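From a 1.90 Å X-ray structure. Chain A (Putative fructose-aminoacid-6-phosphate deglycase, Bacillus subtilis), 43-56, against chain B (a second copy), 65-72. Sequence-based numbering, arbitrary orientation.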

# COMPACT_ATOMS: atom_id res chain seq x y z
N SER A 43 -9.62 -9.37 0.67
CA SER A 43 -9.34 -10.63 -0.05
C SER A 43 -7.85 -10.97 -0.06
O SER A 43 -7.49 -12.15 -0.09
CB SER A 43 -9.90 -10.57 -1.46
OG SER A 43 -11.33 -10.60 -1.39
N LYS A 44 -6.98 -9.94 -0.12
CA LYS A 44 -5.53 -10.15 -0.04
C LYS A 44 -5.22 -10.67 1.36
O LYS A 44 -4.44 -11.64 1.53
CB LYS A 44 -4.76 -8.87 -0.44
CG LYS A 44 -3.25 -8.82 -0.18
CD LYS A 44 -2.46 -10.00 -0.69
CE LYS A 44 -0.96 -9.84 -0.38
NZ LYS A 44 -0.17 -11.09 -0.60
N TYR A 45 -5.85 -10.10 2.38
CA TYR A 45 -5.65 -10.57 3.74
C TYR A 45 -6.09 -12.04 3.88
O TYR A 45 -5.36 -12.83 4.46
CB TYR A 45 -6.41 -9.71 4.72
CG TYR A 45 -6.12 -10.00 6.13
CD1 TYR A 45 -5.10 -9.33 6.80
CD2 TYR A 45 -6.89 -10.90 6.84
CE1 TYR A 45 -4.84 -9.59 8.15
CE2 TYR A 45 -6.65 -11.15 8.15
CZ TYR A 45 -5.62 -10.50 8.80
OH TYR A 45 -5.39 -10.79 10.14
N VAL A 46 -7.26 -12.39 3.31
CA VAL A 46 -7.76 -13.76 3.31
C VAL A 46 -6.73 -14.69 2.68
O VAL A 46 -6.34 -15.70 3.27
CB VAL A 46 -9.15 -13.89 2.60
CG1 VAL A 46 -9.57 -15.35 2.41
CG2 VAL A 46 -10.24 -13.15 3.40
N PHE A 47 -6.28 -14.37 1.48
CA PHE A 47 -5.26 -15.19 0.84
C PHE A 47 -4.00 -15.34 1.68
O PHE A 47 -3.45 -16.43 1.76
CB PHE A 47 -4.88 -14.67 -0.56
CG PHE A 47 -5.56 -15.39 -1.65
CD1 PHE A 47 -6.86 -15.08 -2.00
CD2 PHE A 47 -4.92 -16.43 -2.31
CE1 PHE A 47 -7.51 -15.79 -3.01
CE2 PHE A 47 -5.57 -17.13 -3.32
CZ PHE A 47 -6.87 -16.81 -3.65
N ASP A 48 -3.55 -14.26 2.31
CA ASP A 48 -2.35 -14.34 3.16
C ASP A 48 -2.52 -15.28 4.34
O ASP A 48 -1.58 -15.98 4.70
CB ASP A 48 -1.89 -12.95 3.66
CG ASP A 48 -1.24 -12.12 2.56
OD1 ASP A 48 -0.87 -12.67 1.49
OD2 ASP A 48 -1.07 -10.91 2.78
N ARG A 49 -3.70 -15.30 4.94
CA ARG A 49 -3.99 -16.18 6.09
C ARG A 49 -4.42 -17.61 5.72
O ARG A 49 -4.27 -18.53 6.53
CB ARG A 49 -5.10 -15.54 6.91
CG ARG A 49 -4.69 -14.33 7.70
CD ARG A 49 -4.24 -14.68 9.11
NE ARG A 49 -3.22 -15.71 9.18
CZ ARG A 49 -3.36 -16.96 9.63
NH1 ARG A 49 -4.51 -17.43 10.10
NH2 ARG A 49 -2.30 -17.75 9.63
N GLU A 50 -4.96 -17.79 4.51
CA GLU A 50 -5.51 -19.08 4.10
C GLU A 50 -4.81 -19.89 3.02
O GLU A 50 -4.88 -21.12 3.05
CB GLU A 50 -6.93 -18.86 3.57
CG GLU A 50 -7.88 -18.28 4.61
CD GLU A 50 -8.16 -19.26 5.74
OE1 GLU A 50 -8.16 -20.49 5.51
OE2 GLU A 50 -8.40 -18.77 6.86
N SER A 51 -4.18 -19.21 2.05
CA SER A 51 -3.59 -19.92 0.93
C SER A 51 -2.19 -20.42 1.20
O SER A 51 -1.28 -19.66 1.43
CB SER A 51 -3.58 -19.06 -0.34
OG SER A 51 -3.00 -19.80 -1.39
N LYS A 52 -2.04 -21.74 1.11
CA LYS A 52 -0.76 -22.36 1.32
C LYS A 52 0.02 -22.45 0.01
O LYS A 52 1.24 -22.43 0.03
CB LYS A 52 -0.98 -23.76 1.92
N SER A 53 -0.67 -22.44 -1.13
CA SER A 53 -0.02 -22.63 -2.42
C SER A 53 -0.18 -21.56 -3.49
O SER A 53 0.35 -21.72 -4.59
CB SER A 53 -0.60 -23.92 -3.02
OG SER A 53 -1.98 -23.74 -3.33
N ILE A 54 -0.91 -20.48 -3.21
CA ILE A 54 -1.15 -19.46 -4.22
C ILE A 54 -0.63 -18.11 -3.76
O ILE A 54 -0.99 -17.62 -2.71
CB ILE A 54 -2.66 -19.35 -4.57
CG1 ILE A 54 -3.20 -20.71 -5.07
CG2 ILE A 54 -2.84 -18.23 -5.60
CD1 ILE A 54 -4.72 -20.89 -5.04
N ASN A 55 0.26 -17.54 -4.58
CA ASN A 55 0.83 -16.21 -4.40
C ASN A 55 -0.25 -15.20 -4.71
O ASN A 55 -0.95 -15.35 -5.71
CB ASN A 55 2.00 -16.04 -5.38
CG ASN A 55 2.60 -14.64 -5.39
OD1 ASN A 55 2.00 -13.66 -4.91
ND2 ASN A 55 3.80 -14.54 -5.96
N SER A 56 -0.41 -14.18 -3.88
CA SER A 56 -1.39 -13.12 -4.11
C SER A 56 -0.70 -11.75 -4.18
O SER A 56 0.21 -11.46 -3.38
CB SER A 56 -2.46 -13.07 -3.01
OG SER A 56 -1.87 -12.88 -1.71
N ILE B 65 3.74 -9.80 11.59
CA ILE B 65 3.60 -10.74 12.70
C ILE B 65 2.15 -11.19 12.90
O ILE B 65 1.85 -12.39 13.02
CB ILE B 65 4.10 -10.12 14.03
CG1 ILE B 65 5.61 -9.87 13.98
CG2 ILE B 65 3.85 -11.05 15.20
CD1 ILE B 65 6.12 -9.07 15.20
N GLN B 66 1.25 -10.21 12.97
CA GLN B 66 -0.15 -10.49 13.24
C GLN B 66 -0.88 -11.12 12.05
O GLN B 66 -1.69 -12.00 12.24
CB GLN B 66 -0.85 -9.25 13.79
CG GLN B 66 -0.27 -8.78 15.14
CD GLN B 66 -0.36 -9.83 16.24
OE1 GLN B 66 0.63 -10.15 16.86
NE2 GLN B 66 -1.53 -10.39 16.45
N ARG B 67 -0.59 -10.67 10.82
CA ARG B 67 -1.19 -11.25 9.64
C ARG B 67 -0.70 -12.69 9.51
O ARG B 67 -1.40 -13.52 8.94
CB ARG B 67 -0.86 -10.43 8.40
CG ARG B 67 -1.41 -11.06 7.15
CD ARG B 67 -1.19 -10.22 5.91
NE ARG B 67 -1.68 -8.84 6.06
CZ ARG B 67 -2.25 -8.19 5.05
NH1 ARG B 67 -2.44 -8.81 3.88
NH2 ARG B 67 -2.70 -6.96 5.21
N ASN B 68 0.50 -12.98 10.00
CA ASN B 68 1.05 -14.33 10.02
C ASN B 68 0.86 -15.10 8.71
O ASN B 68 0.15 -16.07 8.67
CB ASN B 68 0.38 -15.09 11.19
CG ASN B 68 0.99 -16.48 11.47
OD1 ASN B 68 2.13 -16.78 11.11
ND2 ASN B 68 0.22 -17.33 12.16
N PRO B 69 1.50 -14.64 7.62
CA PRO B 69 1.29 -15.32 6.35
C PRO B 69 1.53 -16.82 6.44
O PRO B 69 2.58 -17.24 6.92
CB PRO B 69 2.28 -14.64 5.40
CG PRO B 69 2.51 -13.32 5.98
CD PRO B 69 2.37 -13.46 7.48
N VAL B 70 0.54 -17.61 6.02
CA VAL B 70 0.64 -19.09 6.00
C VAL B 70 1.82 -19.58 5.17
O VAL B 70 2.37 -20.64 5.45
CB VAL B 70 -0.73 -19.78 5.54
CG1 VAL B 70 -1.25 -19.22 4.26
CG2 VAL B 70 -0.58 -21.29 5.38
N GLN B 71 2.25 -18.82 4.17
CA GLN B 71 3.40 -19.24 3.36
C GLN B 71 4.76 -18.96 4.01
O GLN B 71 5.79 -19.32 3.43
CB GLN B 71 3.31 -18.61 1.98
CG GLN B 71 2.15 -19.21 1.20
CD GLN B 71 2.00 -18.69 -0.22
OE1 GLN B 71 2.85 -17.97 -0.76
NE2 GLN B 71 0.90 -19.07 -0.83
N LEU B 72 4.78 -18.31 5.18
CA LEU B 72 6.03 -18.05 5.88
C LEU B 72 6.55 -19.34 6.47
O LEU B 72 5.86 -19.98 7.26
CB LEU B 72 5.84 -17.06 7.04
CG LEU B 72 7.06 -16.78 7.95
CD1 LEU B 72 8.23 -16.21 7.20
CD2 LEU B 72 6.65 -15.81 9.04
O HOH W 1 0.89 -16.56 3.03

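Lys44(A) works mainly within its own chain: its NZ lies 2.7 Å from Asp48(A) OD1, a salt bridge that leaves the other carboxylate oxygen facing chain B. Next along the helix, Tyr45(A) brings CD1 to 3.5 Å from Arg67(B) CZ, over one face of the guanidinium, whose edge remains free for polar partners. Asp48(A) takes that edge, with OD2 2.7 Å from Arg67(B) NH1 in a salt bridge across the contact, so one carboxylate joins a lysine of its own chain to an arginine of the other.

The backbone of Asp48(A) is just as busy. Its O accepts from Val70(B) N at 3.0 Å, nearly straight, and from a water that in turn accepts from Gln71(B) N. The chain leaves helical geometry at Ser51(A), so Lys52(A) N, 6.8 Å from Asp48(A) O, does not close the next helix bond, and the carbonyl is left for partners outside the helix.

Arg49(A) starts away from chain B, yet its side chain folds back to read main-chain carbonyls: NH2 donates to Asn68(B) O at 3.1 Å, while NE makes a weak bond to Arg67(B) O at 2.9 Å. These carbonyls sit where chain B leaves its helix.

Past the helix, Ser51(A) O accepts from Gln71(B) NE2 at 3.2 Å, though the position of this oxygen is less certain, and Ile54(A) O receives a weak bond from the same NE2 at 3.0 Å. Arg49(A) and Gln71(B) follow one rule from opposite chains: a long side chain reaches across to main-chain carbonyls.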